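Local coordinates for cerato-platanin-like protein (Moniliophthora perniciosa, PDB 3SUL) that is a secreted cerato-platanin of a plant-pathogenic fungus, with a double-psi beta-barrel fold and a function not yet established, at residues A[65-68]-A[73-76]; A[50-53]-A[59-62]. All coordinates share one frame; numbering follows the deposited sequence.

Interaction 1 (A[65-68]-A[73-76]); sequences QITW and KTIH
Ile66 and Ile75 face each other as a hydrogen-bonded antiparallel pair and exchange two backbone bonds. Ile66 N reaches Ile75 O at 2.7 Å, with an N-H...O angle of 177°, and Ile75 N returns to Ile66 O at 2.8 Å. The strands 63-68 and 73-80 thus form a beta hairpin within the double-psi barrel of the family. At the neighbouring non-hydrogen-bonded pair, Thr67 OG1 and Thr74 OG1 are hydrogen-bonded at 2.8 Å. The two threonines share nearly the same rotamer: each hydroxyl stands anti to its own carbonyl carbon, beside the backbone N (chi1 -53° in Thr67), which brings the two oxygens together. Farther along the same face, Gln65 and His76 run side by side, amide and imidazole nearly perpendicular (86°). One water joins them, donating to Gln65 OE1 at 2.6 Å and lying in the ring plane 2.7 Å from His76 NE2. Gln65 CG also rests on the methyl of Thr74, 3.5 Å from CG2. On the other face Ile66 CB approaches Ile75 CG1 at 4.0 Å, and both isoleucines pack against Leu97 of helix 91-98. The hairpin is therefore two-sided: one surface carries a direct hydroxyl pair and, separately, a water-bridged amide and imidazole, while the two buried isoleucines turn to the other, toward helix 91-98.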
ATOM      1  N   GLN A  65       1.897   6.778  -5.961  1.00 13.25           N
ATOM      2  CA  GLN A  65       0.754   7.631  -6.107  1.00 14.83           C
ATOM      3  C   GLN A  65      -0.128   6.838  -7.040  1.00 15.20           C
ATOM      4  O   GLN A  65       0.289   6.498  -8.159  1.00 17.58           O
ATOM      5  CB  GLN A  65       1.280   8.946  -6.651  1.00 15.99           C
ATOM      6  CG  GLN A  65       0.234   9.860  -7.056  1.00 19.36           C
ATOM      7  CD  GLN A  65       0.753  10.852  -8.111  1.00 22.37           C
ATOM      8  OE1 GLN A  65       1.560  11.699  -7.804  1.00 26.36           O
ATOM      9  NE2 GLN A  65       0.320  10.690  -9.359  1.00 27.92           N
ATOM     10  N   ILE A  66      -1.357   6.516  -6.580  1.00 16.41           N
ATOM     11  CA  ILE A  66      -2.262   5.597  -7.299  1.00 16.05           C
ATOM     12  C   ILE A  66      -3.546   6.309  -7.623  1.00 17.13           C
ATOM     13  O   ILE A  66      -4.171   6.879  -6.746  1.00 16.72           O
ATOM     14  CB  ILE A  66      -2.646   4.421  -6.467  1.00 16.85           C
ATOM     15  CG1 ILE A  66      -1.399   3.731  -5.911  1.00 17.90           C
ATOM     16  CG2 ILE A  66      -3.652   3.516  -7.260  1.00 14.98           C
ATOM     17  CD1 ILE A  66      -1.682   2.436  -5.140  1.00 16.82           C
ATOM     18  N   THR A  67      -3.972   6.213  -8.877  1.00 17.81           N
ATOM     19  CA  THR A  67      -5.169   6.899  -9.365  1.00 18.70           C
ATOM     20  C   THR A  67      -6.155   5.926 -10.020  1.00 17.67           C
ATOM     21  O   THR A  67      -5.759   5.024 -10.683  1.00 19.85           O
ATOM     22  CB  THR A  67      -4.785   8.046 -10.355  1.00 17.97           C
ATOM     23  OG1 THR A  67      -3.809   8.914  -9.754  1.00 16.33           O
ATOM     24  CG2 THR A  67      -6.039   8.793 -10.842  1.00 20.36           C
ATOM     25  N   TRP A  68      -7.435   6.115  -9.742  1.00 18.82           N
ATOM     26  CA  TRP A  68      -8.455   5.343 -10.373  1.00 20.68           C
ATOM     27  C   TRP A  68      -9.197   6.211 -11.333  1.00 19.16           C
ATOM     28  O   TRP A  68      -9.789   7.221 -10.910  1.00 21.60           O
ATOM     29  CB  TRP A  68      -9.466   4.874  -9.344  1.00 21.88           C
ATOM     30  CG  TRP A  68     -10.397   3.878  -9.922  1.00 23.04           C
ATOM     31  CD1 TRP A  68     -10.052   2.879 -10.741  1.00 23.83           C
ATOM     32  CD2 TRP A  68     -11.813   3.810  -9.755  1.00 26.03           C
ATOM     33  NE1 TRP A  68     -11.149   2.153 -11.078  1.00 27.06           N
ATOM     34  CE2 TRP A  68     -12.252   2.710 -10.494  1.00 27.86           C
ATOM     35  CE3 TRP A  68     -12.752   4.578  -9.059  1.00 27.78           C
ATOM     36  CZ2 TRP A  68     -13.595   2.334 -10.558  1.00 25.84           C
ATOM     37  CZ3 TRP A  68     -14.097   4.207  -9.118  1.00 30.70           C
ATOM     38  CH2 TRP A  68     -14.500   3.103  -9.874  1.00 30.94           C
ATOM     39  N   LYS A  73      -9.686   9.886  -8.539  1.00 19.23           N
ATOM     40  CA  LYS A  73      -9.129  10.228  -7.256  1.00 19.50           C
ATOM     41  C   LYS A  73      -7.735   9.603  -7.141  1.00 19.07           C
ATOM     42  O   LYS A  73      -7.439   8.648  -7.786  1.00 17.82           O
ATOM     43  CB  LYS A  73     -10.065   9.672  -6.160  1.00 20.22           C
ATOM     44  CG  LYS A  73     -11.229  10.553  -5.961  1.00 19.30           C
ATOM     45  CD  LYS A  73     -12.007  10.128  -4.745  1.00 20.71           C
ATOM     46  CE  LYS A  73     -11.444  10.582  -3.410  1.00 23.51           C
ATOM     47  NZ  LYS A  73     -12.410  10.050  -2.318  1.00 27.16           N
ATOM     48  N   THR A  74      -6.912  10.224  -6.333  1.00 18.56           N
ATOM     49  CA  THR A  74      -5.592   9.732  -6.116  1.00 17.22           C
ATOM     50  C   THR A  74      -5.344   9.448  -4.666  1.00 16.98           C
ATOM     51  O   THR A  74      -5.729  10.245  -3.775  1.00 18.93           O
ATOM     52  CB  THR A  74      -4.592  10.760  -6.677  1.00 15.19           C
ATOM     53  OG1 THR A  74      -4.828  10.913  -8.070  1.00 17.37           O
ATOM     54  CG2 THR A  74      -3.153  10.275  -6.424  1.00 19.39           C
ATOM     55  N   ILE A  75      -4.656   8.328  -4.410  1.00 15.32           N
ATOM     56  CA  ILE A  75      -4.158   8.088  -3.075  1.00 14.71           C
ATOM     57  C   ILE A  75      -2.665   7.800  -3.125  1.00 15.24           C
ATOM     58  O   ILE A  75      -2.100   7.623  -4.223  1.00 14.80           O
ATOM     59  CB  ILE A  75      -4.850   6.917  -2.409  1.00 15.84           C
ATOM     60  CG1 ILE A  75      -4.658   5.647  -3.202  1.00 14.29           C
ATOM     61  CG2 ILE A  75      -6.383   7.171  -2.326  1.00 17.69           C
ATOM     62  CD1 ILE A  75      -4.982   4.324  -2.449  1.00 17.77           C
ATOM     63  N   HIS A  76      -2.016   7.872  -1.942  1.00 14.47           N
ATOM     64  CA  HIS A  76      -0.646   7.434  -1.786  1.00 13.39           C
ATOM     65  C   HIS A  76      -0.585   6.183  -0.935  1.00 15.38           C
ATOM     66  O   HIS A  76      -1.235   6.064   0.099  1.00 15.32           O
ATOM     67  CB  HIS A  76       0.179   8.540  -1.201  1.00 14.49           C
ATOM     68  CG  HIS A  76       0.359   9.681  -2.146  1.00 16.71           C
ATOM     69  ND1 HIS A  76      -0.548  10.721  -2.250  1.00 17.42           N
ATOM     70  CD2 HIS A  76       1.350   9.949  -3.033  1.00 21.73           C
ATOM     71  CE1 HIS A  76      -0.112  11.576  -3.167  1.00 19.55           C
ATOM     72  NE2 HIS A  76       1.030  11.122  -3.667  1.00 20.28           N
TER
HETATM   73  O   HOH W   1       2.496  12.415  -5.517  1.00 30.79           O

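Interaction 2 (A[50-53]-A[59-62]); sequences DTIT and SCGT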
ATOM      1  N   ASP A  50       3.308  -5.437  -6.054  1.00 23.71           N
ATOM      2  CA  ASP A  50       4.026  -6.523  -6.697  1.00 27.19           C
ATOM      3  C   ASP A  50       5.492  -6.211  -6.974  1.00 26.40           C
ATOM      4  O   ASP A  50       6.235  -7.070  -7.432  1.00 28.71           O
ATOM      5  CB  ASP A  50       3.264  -7.029  -7.926  1.00 27.17           C
ATOM      6  CG  ASP A  50       3.040  -5.944  -8.991  1.00 31.33           C
ATOM      7  OD1 ASP A  50       3.786  -4.926  -9.021  1.00 29.93           O
ATOM      8  OD2 ASP A  50       2.115  -6.201  -9.814  1.00 29.53           O
ATOM      9  N   THR A  51       5.927  -4.990  -6.677  1.00 25.62           N
ATOM     10  CA  THR A  51       7.361  -4.616  -6.732  1.00 22.25           C
ATOM     11  C   THR A  51       8.170  -5.162  -5.536  1.00 23.05           C
ATOM     12  O   THR A  51       9.402  -5.142  -5.523  1.00 20.69           O
ATOM     13  CB  THR A  51       7.570  -3.078  -6.706  1.00 24.84           C
ATOM     14  OG1 THR A  51       6.797  -2.519  -5.638  1.00 22.73           O
ATOM     15  CG2 THR A  51       7.093  -2.441  -7.954  1.00 23.20           C
ATOM     16  N   ILE A  52       7.445  -5.565  -4.508  1.00 21.36           N
ATOM     17  CA  ILE A  52       8.017  -6.199  -3.347  1.00 20.47           C
ATOM     18  C   ILE A  52       7.837  -7.682  -3.517  1.00 19.47           C
ATOM     19  O   ILE A  52       6.688  -8.212  -3.573  1.00 21.33           O
ATOM     20  CB  ILE A  52       7.338  -5.684  -2.046  1.00 20.42           C
ATOM     21  CG1 ILE A  52       7.664  -4.203  -1.906  1.00 20.08           C
ATOM     22  CG2 ILE A  52       7.732  -6.506  -0.760  1.00 21.64           C
ATOM     23  CD1 ILE A  52       6.771  -3.553  -0.874  1.00 16.81           C
ATOM     24  N   THR A  53       8.979  -8.336  -3.541  1.00 21.72           N
ATOM     25  CA  THR A  53       9.052  -9.786  -3.864  1.00 22.34           C
ATOM     26  C   THR A  53       9.398 -10.611  -2.680  1.00 22.32           C
ATOM     27  O   THR A  53       9.076 -11.795  -2.648  1.00 22.13           O
ATOM     28  CB  THR A  53      10.041 -10.145  -5.098  1.00 23.39           C
ATOM     29  OG1 THR A  53      11.402  -9.796  -4.842  1.00 27.81           O
ATOM     30  CG2 THR A  53       9.586  -9.431  -6.353  1.00 27.31           C
ATOM     31  N   SER A  59      12.385  -2.207  -2.511  1.00 22.74           N
ATOM     32  CA  SER A  59      11.118  -1.503  -2.753  1.00 21.33           C
ATOM     33  C   SER A  59      10.302  -1.342  -1.446  1.00 20.59           C
ATOM     34  O   SER A  59       9.234  -0.751  -1.461  1.00 18.42           O
ATOM     35  CB  SER A  59      10.244  -2.267  -3.757  1.00 21.82           C
ATOM     36  OG  SER A  59      10.661  -2.048  -5.114  1.00 24.59           O
ATOM     37  N   CYS A  60      10.756  -1.952  -0.354  1.00 20.43           N
ATOM     38  CA  CYS A  60      10.018  -1.846   0.914  1.00 17.90           C
ATOM     39  C   CYS A  60       9.979  -0.385   1.316  1.00 16.28           C
ATOM     40  O   CYS A  60      11.004   0.324   1.304  1.00 17.31           O
ATOM     41  CB  CYS A  60      10.779  -2.565   2.033  1.00 19.59           C
ATOM     42  SG  CYS A  60      10.300  -4.261   2.023  1.00 20.67           S
ATOM     43  N   GLY A  61       8.787   0.083   1.716  1.00 15.12           N
ATOM     44  CA  GLY A  61       8.753   1.471   2.099  1.00 16.14           C
ATOM     45  C   GLY A  61       8.726   2.468   0.963  1.00 15.86           C
ATOM     46  O   GLY A  61       8.923   3.664   1.194  1.00 17.38           O
ATOM     47  N   THR A  62       8.518   2.002  -0.239  1.00 16.60           N
ATOM     48  CA  THR A  62       8.375   2.971  -1.339  1.00 15.57           C
ATOM     49  C   THR A  62       6.965   3.465  -1.396  1.00 15.62           C
ATOM     50  O   THR A  62       6.028   2.840  -0.951  1.00 15.26           O
ATOM     51  CB  THR A  62       8.751   2.334  -2.690  1.00 17.39           C
ATOM     52  OG1 THR A  62       8.148   1.045  -2.818  1.00 19.48           O
ATOM     53  CG2 THR A  62      10.198   2.245  -2.697  1.00 16.96           C
TER
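Ile52 lays its CG1-CD1 arm against the backbone and CB of Ser59, with CG1 3.7 Å from Ser59 CB and CD1 4.1 Å from Cys60 CA. Neither side of this contact is a regular strand or helix: both belong to the long connection between strands 45-49 and 63-68 of the double-psi beta-barrel, and residues 59-62 form a type II beta turn. The arm reaches the turn because CG1 stands anti to the carbonyl carbon of Ile52 (chi1 -65°). Its other branch, CG2, lies 4.4 Å from Cys60 SG, the sulfur that forms the disulfide with Cys24; Ile52 touches Cys24 as well. The polar link is slight. Ser59 OG makes a weak hydrogen bond of 3.4 Å to Thr51 O, and Thr51 CB packs beside the same hydroxyl. Thr51 OG1 instead is hydrogen-bonded to Tyr64 OH, which is also hydrogen-bonded to Thr62 OG1 and so connects the two segments from outside. Within the turn, Gly61 takes up a positive phi (78°), the glycine conformation expected at the third position of a type II turn. The turn is closed by the backbone hydrogen bond from Thr62 N to Ser59 O, 3.1 Å long.

How the interactions relate
From the N terminus, the chain leaves strand 45-49 and enters interaction 2 at residues 50-53; the return of 59-62 closes a loop with five residues between the segments. Strand 63-68 then follows directly, and a four-residue connection turns it back into strand 73-80, where interaction 1 closes the hairpin. The two contacts are therefore in series, neither nesting nor crossing, and their centres lie about 17 Å apart. Interaction 2 holds the two ends of the 45-49 to 63-68 connection together beside the Cys24-Cys60 disulfide, whereas interaction 1 pairs the later part of strand 63-68 with strand 73-80, one of its two neighbours in the sheet. Strand 73-80 also connects them, since its Gly79 shares backbone hydrogen bonds with Gly61 and Thr62.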